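Malate dehydrogenase (Pyrococcus horikoshii, PDB 1V9N) catalyses the NAD-dependent oxidation of (S)-malate to oxaloacetate as a homodimeric enzyme of the LDH2/MDH2 oxidoreductase family. Local coordinates at residues Lys29-Pro33 against Asn73-Lys77; Val64-Ile68 against Ile351-Val355; Ile109-Lys113 against Met137-Met143; Gly116-Ile121 against His280-Asp286. All coordinates share one frame; numbering follows the deposited sequence.

Contact 1: Lys29-Pro33 against Asn73-Lys77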
loop_
_atom_site.group_PDB
_atom_site.type_symbol
_atom_site.label_atom_id
_atom_site.label_comp_id
_atom_site.label_asym_id
_atom_site.label_seq_id
_atom_site.Cartn_x
_atom_site.Cartn_y
_atom_site.Cartn_z
ATOM N N LYS A 29 37.047 -9.050 4.115
ATOM C CA LYS A 29 37.985 -9.428 5.177
ATOM C C LYS A 29 37.285 -10.375 6.162
ATOM O O LYS A 29 37.925 -11.200 6.814
ATOM C CB LYS A 29 38.466 -8.181 5.930
ATOM C CG LYS A 29 39.454 -8.461 7.069
ATOM C CD LYS A 29 40.783 -8.972 6.539
ATOM C CE LYS A 29 41.770 -9.241 7.666
ATOM N NZ LYS A 29 43.059 -9.760 7.143
ATOM N N LEU A 30 35.963 -10.251 6.259
ATOM C CA LEU A 30 35.175 -11.093 7.157
ATOM C C LEU A 30 34.704 -12.382 6.480
ATOM O O LEU A 30 33.959 -13.163 7.067
ATOM C CB LEU A 30 33.968 -10.312 7.690
ATOM C CG LEU A 30 34.268 -9.221 8.719
ATOM C CD1 LEU A 30 33.072 -8.298 8.873
ATOM C CD2 LEU A 30 34.627 -9.870 10.054
ATOM N N GLY A 31 35.132 -12.598 5.241
ATOM C CA GLY A 31 34.760 -13.814 4.541
ATOM C C GLY A 31 33.595 -13.725 3.570
ATOM O O GLY A 31 33.195 -14.740 2.995
ATOM N N VAL A 32 33.042 -12.531 3.384
ATOM C CA VAL A 32 31.923 -12.360 2.462
ATOM C C VAL A 32 32.449 -12.377 1.030
ATOM O O VAL A 32 33.356 -11.617 0.693
ATOM C CB VAL A 32 31.191 -11.014 2.696
ATOM C CG1 VAL A 32 30.054 -10.848 1.681
ATOM C CG2 VAL A 32 30.638 -10.957 4.114
ATOM N N PRO A 33 31.906 -13.263 0.176
ATOM C CA PRO A 33 32.361 -13.325 -1.220
ATOM C C PRO A 33 32.323 -11.922 -1.812
ATOM O O PRO A 33 31.383 -11.161 -1.569
ATOM C CB PRO A 33 31.351 -14.263 -1.867
ATOM C CG PRO A 33 31.056 -15.233 -0.735
ATOM C CD PRO A 33 30.895 -14.300 0.451
ATOM N N ASN A 73 24.683 -15.826 7.531
ATOM C CA ASN A 73 25.355 -16.918 6.830
ATOM C C ASN A 73 26.217 -16.343 5.701
ATOM O O ASN A 73 25.718 -15.611 4.849
ATOM C CB ASN A 73 24.307 -17.877 6.250
ATOM C CG ASN A 73 24.912 -19.173 5.722
ATOM O OD1 ASN A 73 26.072 -19.218 5.310
ATOM N ND2 ASN A 73 24.109 -20.233 5.712
ATOM N N LEU A 74 27.504 -16.678 5.700
ATOM C CA LEU A 74 28.425 -16.188 4.676
ATOM C C LEU A 74 28.205 -16.840 3.312
ATOM O O LEU A 74 28.406 -16.209 2.276
ATOM C CB LEU A 74 29.878 -16.411 5.115
ATOM C CG LEU A 74 30.398 -15.538 6.258
ATOM C CD1 LEU A 74 31.807 -15.956 6.634
ATOM C CD2 LEU A 74 30.380 -14.087 5.831
ATOM N N HIS A 75 27.799 -18.105 3.317
ATOM C CA HIS A 75 27.558 -18.823 2.070
ATOM C C HIS A 75 26.179 -19.456 2.110
ATOM O O HIS A 75 26.035 -20.674 2.234
ATOM C CB HIS A 75 28.641 -19.885 1.866
ATOM C CG HIS A 75 30.028 -19.338 1.962
ATOM N ND1 HIS A 75 30.661 -18.716 0.902
ATOM C CD2 HIS A 75 30.937 -19.378 2.964
ATOM C CE1 HIS A 75 31.892 -18.403 1.251
ATOM N NE2 HIS A 75 32.088 -18.794 2.500
ATOM N N PRO A 76 25.135 -18.623 2.000
ATOM C CA PRO A 76 23.764 -19.121 2.033
ATOM C C PRO A 76 23.390 -19.925 0.808
ATOM O O PRO A 76 23.756 -19.577 -0.311
ATOM C CB PRO A 76 22.942 -17.842 2.141
ATOM C CG PRO A 76 23.730 -16.897 1.290
ATOM C CD PRO A 76 25.155 -17.171 1.740
ATOM N N LYS A 77 22.677 -21.019 1.036
ATOM C CA LYS A 77 22.204 -21.840 -0.057
ATOM C C LYS A 77 20.758 -21.387 -0.207
ATOM O O LYS A 77 19.843 -21.975 0.365
ATOM C CB LYS A 77 22.281 -23.327 0.298
ATOM C CG LYS A 77 23.692 -23.850 0.594
ATOM C CD LYS A 77 24.651 -23.692 -0.590
ATOM C CE LYS A 77 25.239 -22.284 -0.675
ATOM N NZ LYS A 77 26.122 -22.103 -1.865
HETATM O O HOH W 1 34.187 -17.036 3.565
#
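The isobutyl end of Leu74 lies against the turn made by Leu30, Gly31 and Val32. CD1 of Leu74 lies 3.6 Å from Leu30 O, and CD2, also near that oxygen, packs 3.6 Å from Val32 CG2, the two side chains crossing at about a right angle. Val32 itself turns its CB away from Leu74; CG2 makes the touch because it stands beside the backbone N, with CG1 anti to that N (chi1 178°). Gly31 ends helix 16-29 in a Schellman motif, its positive phi calling for glycine, and Pro33 follows as N-cap of helix 34-49, which makes this the link between two helices, held against the loop that leads from helix 60-69 into strand 79-84. Replacing Leu74 by alanine would probably open a gap between the Schellman turn and Ile67 of helix 60-69, leaving Val32 CG2 without its mate across the contact. Further along, Pro33 CD rests 3.6 Å from Leu74 O, and Pro33 CG lies 3.8 Å from His75 CE1, approaching the imidazole obliquely. The polar link across the contact runs through a water, which donates to Gly31 O at 2.6 Å and is hydrogen-bonded to His75 NE2 at 2.9 Å.

Contact 2: Val64-Ile68 against Ile351-Val355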
loop_
_atom_site.group_PDB
_atom_site.type_symbol
_atom_site.label_atom_id
_atom_site.label_comp_id
_atom_site.label_asym_id
_atom_site.label_seq_id
_atom_site.Cartn_x
_atom_site.Cartn_y
_atom_site.Cartn_z
ATOM N N VAL A 64 28.290 -6.398 10.456
ATOM C CA VAL A 64 29.574 -6.913 10.931
ATOM C C VAL A 64 29.343 -7.816 12.142
ATOM O O VAL A 64 29.822 -8.943 12.182
ATOM C CB VAL A 64 30.532 -5.767 11.351
ATOM C CG1 VAL A 64 31.712 -6.331 12.144
ATOM C CG2 VAL A 64 31.036 -5.032 10.118
ATOM N N ASP A 65 28.603 -7.317 13.129
ATOM C CA ASP A 65 28.327 -8.104 14.328
ATOM C C ASP A 65 27.581 -9.392 13.987
ATOM O O ASP A 65 27.838 -10.440 14.575
ATOM C CB ASP A 65 27.506 -7.293 15.334
ATOM C CG ASP A 65 28.298 -6.149 15.944
ATOM O OD1 ASP A 65 29.546 -6.246 15.992
ATOM O OD2 ASP A 65 27.673 -5.161 16.389
ATOM N N GLY A 66 26.655 -9.305 13.039
ATOM C CA GLY A 66 25.900 -10.483 12.647
ATOM C C GLY A 66 26.788 -11.523 11.998
ATOM O O GLY A 66 26.600 -12.720 12.189
ATOM N N ILE A 67 27.769 -11.068 11.230
ATOM C CA ILE A 67 28.686 -11.981 10.558
ATOM C C ILE A 67 29.586 -12.665 11.586
ATOM O O ILE A 67 29.786 -13.882 11.555
ATOM C CB ILE A 67 29.550 -11.218 9.531
ATOM C CG1 ILE A 67 28.689 -10.860 8.312
ATOM C CG2 ILE A 67 30.760 -12.054 9.129
ATOM C CD1 ILE A 67 29.363 -9.909 7.329
ATOM N N ILE A 68 30.115 -11.871 12.506
ATOM C CA ILE A 68 30.990 -12.387 13.547
ATOM C C ILE A 68 30.258 -13.342 14.499
ATOM O O ILE A 68 30.833 -14.329 14.960
ATOM C CB ILE A 68 31.619 -11.213 14.337
ATOM C CG1 ILE A 68 32.630 -10.491 13.442
ATOM C CG2 ILE A 68 32.256 -11.718 15.632
ATOM C CD1 ILE A 68 33.235 -9.234 14.061
ATOM N N ILE A 351 35.866 -0.024 13.320
ATOM C CA ILE A 351 35.534 -1.295 12.682
ATOM C C ILE A 351 36.711 -1.727 11.816
ATOM O O ILE A 351 37.082 -2.905 11.792
ATOM C CB ILE A 351 34.275 -1.174 11.784
ATOM C CG1 ILE A 351 33.025 -1.051 12.655
ATOM C CG2 ILE A 351 34.173 -2.380 10.850
ATOM C CD1 ILE A 351 31.732 -0.921 11.856
ATOM N N ALA A 352 37.296 -0.767 11.105
ATOM C CA ALA A 352 38.439 -1.042 10.241
ATOM C C ALA A 352 39.618 -1.568 11.072
ATOM O O ALA A 352 40.319 -2.491 10.659
ATOM C CB ALA A 352 38.845 0.227 9.491
ATOM N N LYS A 353 39.830 -0.972 12.242
ATOM C CA LYS A 353 40.915 -1.381 13.133
ATOM C C LYS A 353 40.660 -2.791 13.663
ATOM O O LYS A 353 41.554 -3.635 13.659
ATOM C CB LYS A 353 41.035 -0.404 14.307
ATOM C CG LYS A 353 41.326 1.029 13.889
ATOM C CD LYS A 353 41.141 1.997 15.042
ATOM C CE LYS A 353 41.322 3.435 14.578
ATOM N NZ LYS A 353 41.106 4.411 15.681
ATOM N N ARG A 354 39.433 -3.041 14.111
ATOM C CA ARG A 354 39.061 -4.349 14.641
ATOM C C ARG A 354 39.297 -5.478 13.644
ATOM O O ARG A 354 39.925 -6.483 13.974
ATOM C CB ARG A 354 37.587 -4.356 15.054
ATOM C CG ARG A 354 37.093 -5.701 15.568
ATOM C CD ARG A 354 35.607 -5.655 15.920
ATOM N NE ARG A 354 35.159 -6.868 16.603
ATOM C CZ ARG A 354 33.890 -7.259 16.678
ATOM N NH1 ARG A 354 32.934 -6.532 16.107
ATOM N NH2 ARG A 354 33.570 -8.375 17.323
ATOM N N VAL A 355 38.786 -5.317 12.426
ATOM C CA VAL A 355 38.924 -6.345 11.401
ATOM C C VAL A 355 40.284 -6.317 10.714
ATOM O O VAL A 355 40.667 -7.274 10.048
ATOM C CB VAL A 355 37.810 -6.219 10.331
ATOM C CG1 VAL A 355 36.448 -6.322 10.992
ATOM C CG2 VAL A 355 37.943 -4.899 9.582
HETATM O O HOH W 2 30.808 -8.471 17.100
#
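Helix 60-69 and the C-terminal part of helix 342-355 run nearly parallel here, and Val64, Asp65 and Ile68 of the first meet Ile351 and Arg354 of the second. The short segments are 13.0 Å apart at the axes and inclined by 19°, too far apart for close backbone packing, so side chains, above all the extended Arg354, bridge the interval. On its inner side helix 16-29 fills in: Val26 touches both Val64 and Ile351, and these two residues meet each other only lightly, Val64 CG2 lying 4.2 Å from Ile351 CG2.

Arg354 spans the rest. Its CG is anti to the backbone N and the chain stays extended to NE, which carries the guanidinium across to helix 60-69. There the flat group is met in two different ways. Ile68 comes from the opposite direction and lays CD1 over one face, 3.3 Å from Arg354 CZ and offset towards the rim, with CG2 farther along near NH2. Asp65 instead comes to the edge: the carboxylate plane is turned 57° from the guanidinium plane, and it forms a salt bridge whose hydrogen bond is weak. A water reinforces the pairing, donating to Asp65 OD1 and accepting from Arg354 NH2, each at 2.8 Å. The direct bond from Arg354 NH1 to Asp65 OD1 is 3.4 Å long, with an angle of 148° at the hydrogen.

Contact 3: Ile109-Lys113 against Met137-Met143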
loop_
_atom_site.group_PDB
_atom_site.type_symbol
_atom_site.label_atom_id
_atom_site.label_comp_id
_atom_site.label_asym_id
_atom_site.label_seq_id
_atom_site.Cartn_x
_atom_site.Cartn_y
_atom_site.Cartn_z
ATOM N N ILE A 109 12.178 -10.470 -11.820
ATOM C CA ILE A 109 12.325 -9.759 -13.089
ATOM C C ILE A 109 12.348 -10.758 -14.251
ATOM O O ILE A 109 11.721 -10.531 -15.285
ATOM C CB ILE A 109 13.625 -8.907 -13.084
ATOM C CG1 ILE A 109 13.443 -7.708 -12.147
ATOM C CG2 ILE A 109 13.977 -8.439 -14.503
ATOM C CD1 ILE A 109 14.735 -6.974 -11.812
ATOM N N LYS A 110 13.056 -11.872 -14.073
ATOM C CA LYS A 110 13.136 -12.894 -15.114
ATOM C C LYS A 110 11.759 -13.483 -15.416
ATOM O O LYS A 110 11.381 -13.645 -16.575
ATOM C CB LYS A 110 14.089 -14.015 -14.689
ATOM C CG LYS A 110 14.287 -15.087 -15.750
ATOM C CD LYS A 110 15.319 -16.115 -15.307
ATOM C CE LYS A 110 15.689 -17.061 -16.446
ATOM N NZ LYS A 110 16.827 -17.960 -16.078
ATOM N N LYS A 111 11.004 -13.799 -14.370
ATOM C CA LYS A 111 9.681 -14.365 -14.555
ATOM C C LYS A 111 8.725 -13.377 -15.227
ATOM O O LYS A 111 7.945 -13.759 -16.090
ATOM C CB LYS A 111 9.125 -14.841 -13.209
ATOM C CG LYS A 111 9.841 -16.096 -12.669
ATOM C CD LYS A 111 9.234 -16.588 -11.362
ATOM C CE LYS A 111 9.923 -17.862 -10.867
ATOM N NZ LYS A 111 9.692 -19.033 -11.772
ATOM N N ALA A 112 8.794 -12.109 -14.837
ATOM C CA ALA A 112 7.937 -11.081 -15.421
ATOM C C ALA A 112 8.270 -10.940 -16.908
ATOM O O ALA A 112 7.387 -10.883 -17.770
ATOM C CB ALA A 112 8.163 -9.740 -14.698
ATOM N N LYS A 113 9.560 -10.886 -17.200
ATOM C CA LYS A 113 10.025 -10.760 -18.570
ATOM C C LYS A 113 9.432 -11.869 -19.439
ATOM O O LYS A 113 8.976 -11.620 -20.556
ATOM C CB LYS A 113 11.555 -10.827 -18.583
ATOM C CG LYS A 113 12.216 -10.667 -19.943
ATOM C CD LYS A 113 13.712 -10.447 -19.766
ATOM C CE LYS A 113 13.959 -9.220 -18.885
ATOM N NZ LYS A 113 15.379 -9.037 -18.477
HETATM N N MSE A 137 15.568 -1.871 -9.150
HETATM C CA MSE A 137 16.164 -2.863 -10.026
HETATM C C MSE A 137 15.229 -3.185 -11.184
HETATM O O MSE A 137 15.665 -3.301 -12.334
HETATM C CB MSE A 137 16.480 -4.141 -9.243
HETATM C CG MSE A 137 17.646 -3.992 -8.268
HETATM SE SE MSE A 137 17.931 -5.594 -7.213
HETATM C CE MSE A 137 18.455 -6.800 -8.630
ATOM N N ALA A 138 13.942 -3.323 -10.884
ATOM C CA ALA A 138 12.960 -3.635 -11.913
ATOM C C ALA A 138 12.710 -2.436 -12.835
ATOM O O ALA A 138 12.613 -2.593 -14.051
ATOM C CB ALA A 138 11.653 -4.087 -11.270
ATOM N N ALA A 139 12.613 -1.244 -12.258
ATOM C CA ALA A 139 12.376 -0.047 -13.056
ATOM C C ALA A 139 13.498 0.186 -14.065
ATOM O O ALA A 139 13.241 0.599 -15.198
ATOM C CB ALA A 139 12.223 1.175 -12.148
ATOM N N GLU A 140 14.738 -0.077 -13.657
ATOM C CA GLU A 140 15.879 0.104 -14.551
ATOM C C GLU A 140 15.833 -0.924 -15.678
ATOM O O GLU A 140 16.587 -0.835 -16.648
ATOM C CB GLU A 140 17.202 -0.023 -13.788
ATOM C CG GLU A 140 17.445 1.054 -12.728
ATOM C CD GLU A 140 17.432 2.477 -13.285
ATOM O OE1 GLU A 140 17.481 2.642 -14.522
ATOM O OE2 GLU A 140 17.382 3.438 -12.480
ATOM N N GLU A 141 14.946 -1.905 -15.542
ATOM C CA GLU A 141 14.784 -2.929 -16.564
ATOM C C GLU A 141 13.538 -2.644 -17.408
ATOM O O GLU A 141 13.162 -3.447 -18.252
ATOM C CB GLU A 141 14.671 -4.316 -15.921
ATOM C CG GLU A 141 15.932 -4.769 -15.209
ATOM C CD GLU A 141 17.099 -4.952 -16.159
ATOM O OE1 GLU A 141 16.969 -5.749 -17.111
ATOM O OE2 GLU A 141 18.148 -4.301 -15.953
ATOM N N GLY A 142 12.907 -1.497 -17.170
ATOM C CA GLY A 142 11.716 -1.128 -17.922
ATOM C C GLY A 142 10.444 -1.779 -17.406
ATOM O O GLY A 142 9.501 -2.006 -18.166
HETATM N N MSE A 143 10.408 -2.070 -16.110
HETATM C CA MSE A 143 9.250 -2.716 -15.500
HETATM C C MSE A 143 8.872 -2.054 -14.180
HETATM O O MSE A 143 9.630 -1.254 -13.646
HETATM C CB MSE A 143 9.563 -4.188 -15.236
HETATM C CG MSE A 143 10.105 -4.928 -16.439
HETATM SE SE MSE A 143 10.578 -6.745 -16.016
HETATM C CE MSE A 143 11.574 -7.158 -17.635
HETATM O O HOH W 3 17.281 -6.879 -19.454
#
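Ile109 forms the apolar centre: its CG1-CD1 branch enters the end of helix 132-139, while CG2 faces Met143 just beyond it. CD1 of Ile109 lies 3.8 Å from Ala138 CA, and CG1 approaches the methyl of the same alanine; Ile109 CG2 is 4.1 Å from SE of Met143, a selenomethionine. The Met143 chain runs extended beyond CG (chi2 177°, chi3 -167°), and this carries SE past Ala112 CB and the terminal CE onto the aliphatic part of Lys113, where CE of Met143 and CE of Lys113 are tightly packed. Val284 of strand 278-285 touches Ile109, Ala112, Ala138 and Met143, so the two helices meet over one face of the mixed sheet. Helix 132-139 is closed by a Schellman motif with Gly142 at C-prime: Met143 N bonds to Ala138 O at 3.1 Å, which also accepts from Glu141 N on the opposite face of the carbonyl plane. At the outer edge the Lys113 chain bends at chi3 and brings NZ to 3.9 Å from Glu141 OE1, a long salt bridge. A water joins the same atoms, accepting from Lys113 NZ at 3.0 Å and donating to Glu141 OE1 at 2.6 Å. The attraction between these exposed charges is therefore likely to be modest and partly relayed by water, while apolar packing makes up most of the contact.

Contact 4: Gly116-Ile121 against His280-Asp286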
loop_
_atom_site.group_PDB
_atom_site.type_symbol
_atom_site.label_atom_id
_atom_site.label_comp_id
_atom_site.label_asym_id
_atom_site.label_seq_id
_atom_site.Cartn_x
_atom_site.Cartn_y
_atom_site.Cartn_z
ATOM N N GLY A 116 5.117 -11.862 -17.985
ATOM C CA GLY A 116 4.400 -10.622 -17.760
ATOM C C GLY A 116 4.366 -10.282 -16.278
ATOM O O GLY A 116 4.391 -9.109 -15.910
ATOM N N ILE A 117 4.328 -11.309 -15.429
ATOM C CA ILE A 117 4.277 -11.112 -13.976
ATOM C C ILE A 117 5.300 -11.949 -13.214
ATOM O O ILE A 117 5.585 -13.084 -13.584
ATOM C CB ILE A 117 2.884 -11.474 -13.395
ATOM C CG1 ILE A 117 1.796 -10.623 -14.055
ATOM C CG2 ILE A 117 2.876 -11.233 -11.878
ATOM C CD1 ILE A 117 1.918 -9.143 -13.754
ATOM N N GLY A 118 5.835 -11.381 -12.139
ATOM C CA GLY A 118 6.803 -12.089 -11.322
ATOM C C GLY A 118 6.653 -11.736 -9.850
ATOM O O GLY A 118 6.828 -10.581 -9.466
ATOM N N ILE A 119 6.314 -12.722 -9.029
ATOM C CA ILE A 119 6.156 -12.508 -7.593
ATOM C C ILE A 119 7.044 -13.473 -6.827
ATOM O O ILE A 119 6.853 -14.688 -6.876
ATOM C CB ILE A 119 4.684 -12.703 -7.144
ATOM C CG1 ILE A 119 3.822 -11.571 -7.710
ATOM C CG2 ILE A 119 4.591 -12.746 -5.613
ATOM C CD1 ILE A 119 2.334 -11.712 -7.423
ATOM N N VAL A 120 8.036 -12.931 -6.135
ATOM C CA VAL A 120 8.936 -13.770 -5.364
ATOM C C VAL A 120 8.863 -13.336 -3.912
ATOM O O VAL A 120 8.950 -12.148 -3.598
ATOM C CB VAL A 120 10.397 -13.671 -5.867
ATOM C CG1 VAL A 120 11.309 -14.518 -4.988
ATOM C CG2 VAL A 120 10.488 -14.156 -7.316
ATOM N N ILE A 121 8.674 -14.308 -3.033
ATOM C CA ILE A 121 8.601 -14.038 -1.612
ATOM C C ILE A 121 9.706 -14.824 -0.921
ATOM O O ILE A 121 9.991 -15.969 -1.279
ATOM C CB ILE A 121 7.221 -14.422 -1.070
ATOM C CG1 ILE A 121 6.163 -13.572 -1.792
ATOM C CG2 ILE A 121 7.157 -14.197 0.426
ATOM C CD1 ILE A 121 4.750 -13.911 -1.454
ATOM N N HIS A 280 10.688 -11.049 3.034
ATOM C CA HIS A 280 10.510 -10.022 2.014
ATOM C C HIS A 280 9.470 -10.407 0.967
ATOM O O HIS A 280 9.149 -11.583 0.790
ATOM C CB HIS A 280 11.825 -9.755 1.271
ATOM C CG HIS A 280 13.041 -9.735 2.145
ATOM N ND1 HIS A 280 13.139 -8.955 3.277
ATOM C CD2 HIS A 280 14.233 -10.366 2.019
ATOM C CE1 HIS A 280 14.337 -9.108 3.810
ATOM N NE2 HIS A 280 15.021 -9.959 3.066
ATOM N N PHE A 281 8.970 -9.396 0.266
ATOM C CA PHE A 281 7.985 -9.568 -0.800
ATOM C C PHE A 281 8.514 -8.800 -2.010
ATOM O O PHE A 281 8.898 -7.640 -1.888
ATOM C CB PHE A 281 6.629 -8.982 -0.384
ATOM C CG PHE A 281 5.587 -9.010 -1.476
ATOM C CD1 PHE A 281 4.802 -10.139 -1.683
ATOM C CD2 PHE A 281 5.406 -7.907 -2.309
ATOM C CE1 PHE A 281 3.849 -10.175 -2.701
ATOM C CE2 PHE A 281 4.455 -7.930 -3.333
ATOM C CZ PHE A 281 3.674 -9.069 -3.528
ATOM N N PHE A 282 8.548 -9.451 -3.169
ATOM C CA PHE A 282 9.019 -8.809 -4.394
ATOM C C PHE A 282 7.999 -9.069 -5.490
ATOM O O PHE A 282 7.518 -10.195 -5.659
ATOM C CB PHE A 282 10.378 -9.377 -4.820
ATOM C CG PHE A 282 11.434 -9.287 -3.751
ATOM C CD1 PHE A 282 12.108 -8.091 -3.515
ATOM C CD2 PHE A 282 11.731 -10.392 -2.956
ATOM C CE1 PHE A 282 13.061 -7.998 -2.499
ATOM C CE2 PHE A 282 12.682 -10.309 -1.938
ATOM C CZ PHE A 282 13.347 -9.107 -1.711
HETATM N N MSE A 283 7.660 -8.024 -6.233
HETATM C CA MSE A 283 6.704 -8.162 -7.311
HETATM C C MSE A 283 7.117 -7.304 -8.491
HETATM O O MSE A 283 7.444 -6.121 -8.339
HETATM C CB MSE A 283 5.314 -7.750 -6.844
HETATM C CG MSE A 283 4.249 -7.894 -7.907
HETATM SE SE MSE A 283 2.566 -7.279 -7.232
HETATM C CE MSE A 283 2.090 -6.039 -8.636
ATOM N N VAL A 284 7.097 -7.905 -9.673
ATOM C CA VAL A 284 7.470 -7.197 -10.885
ATOM C C VAL A 284 6.379 -7.348 -11.924
ATOM O O VAL A 284 5.818 -8.428 -12.109
ATOM C CB VAL A 284 8.789 -7.752 -11.478
ATOM C CG1 VAL A 284 9.174 -6.986 -12.738
ATOM C CG2 VAL A 284 9.889 -7.665 -10.443
ATOM N N ILE A 285 6.069 -6.248 -12.595
ATOM C CA ILE A 285 5.078 -6.274 -13.650
ATOM C C ILE A 285 5.800 -5.823 -14.907
ATOM O O ILE A 285 6.339 -4.717 -14.954
ATOM C CB ILE A 285 3.904 -5.312 -13.357
ATOM C CG1 ILE A 285 3.145 -5.769 -12.104
ATOM C CG2 ILE A 285 2.955 -5.273 -14.551
ATOM C CD1 ILE A 285 1.980 -4.850 -11.717
ATOM N N ASP A 286 5.844 -6.686 -15.917
ATOM C CA ASP A 286 6.504 -6.314 -17.163
ATOM C C ASP A 286 5.538 -5.437 -17.947
ATOM O O ASP A 286 4.621 -5.925 -18.604
ATOM C CB ASP A 286 6.879 -7.552 -17.985
ATOM C CG ASP A 286 7.575 -7.191 -19.292
ATOM O OD1 ASP A 286 8.491 -6.341 -19.272
ATOM O OD2 ASP A 286 7.214 -7.762 -20.340
#
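The Phe281 ring receives two isoleucines obliquely: Ile121 CG1 comes to 3.7 Å from Phe281 CD1, and Ile119 CG2 to 4.0 Å from Phe281 CE1. Phe282, on the other face of the sheet, has Val120 O at its ring edge. The His280 ring, about 7 Å from the bound NADPH, stacks with Tyr128 and is hydrogen-bonded to Ser125 and Thr149. Strands 117-125 and 278-285 are antiparallel neighbours in the mixed sheet; Ile117, Ile119, Ile121, Phe281, Met283 and Ile285 point to one face and Val120, Phe282 and Val284 to the other, where helix 97-115 packs. Asp286 N bonds to Gly116 O, Val284 N reaches Gly118 O at 2.7 Å, and Val120 and Phe282 pair through Val120 N to Phe282 O and Phe282 N to Val120 O, each 2.8 Å. Ile119 lies alongside selenomethionine Met283, Ile119 CG1 to Met283 CG 3.7 Å, since chi1 (-69°) sets CG1 beside the backbone N and CG2 towards Phe281. An alanine in place of Ile119 would probably leave Met283 CG and Phe281 CE1 without these neighbours, and would thin the packing against Ile117 of the second subunit. With Gly118, Val120, Phe282 and Val284 paired by backbone bonds, part of the apolar face, at Ile117, Ile119, Met283 and Ile285, packs on the second subunit, while Phe281 and Ile121 are covered by their own chain.

Overall arrangement
From the N terminus, residues 29-33, between helices 16-29 and 34-49, meet residues 73-77 in contact 1, closing a largely helical loop. Contact 2 opens inside that loop, on helix 60-69, and closes only at helix 342-355, so the two cross; they touch through Ile67, which packs on Leu30, Val32 and Leu74, and through Lys29 and Val355. Contacts 3 and 4 both lie within the long loop closed by contact 2, and follow contact 1 in series. They cross each other as well: helix 97-115 leads into strand 117-125 and then helix 132-139, before strand 278-285 returns. With centres 9 Å apart, contacts 3 and 4 join two helices to the mixed sheet, whereas contact 1 ties the N-terminal helices to the loop before strand 79-84, and contact 2 ties helix 60-69 to the C-terminal helix.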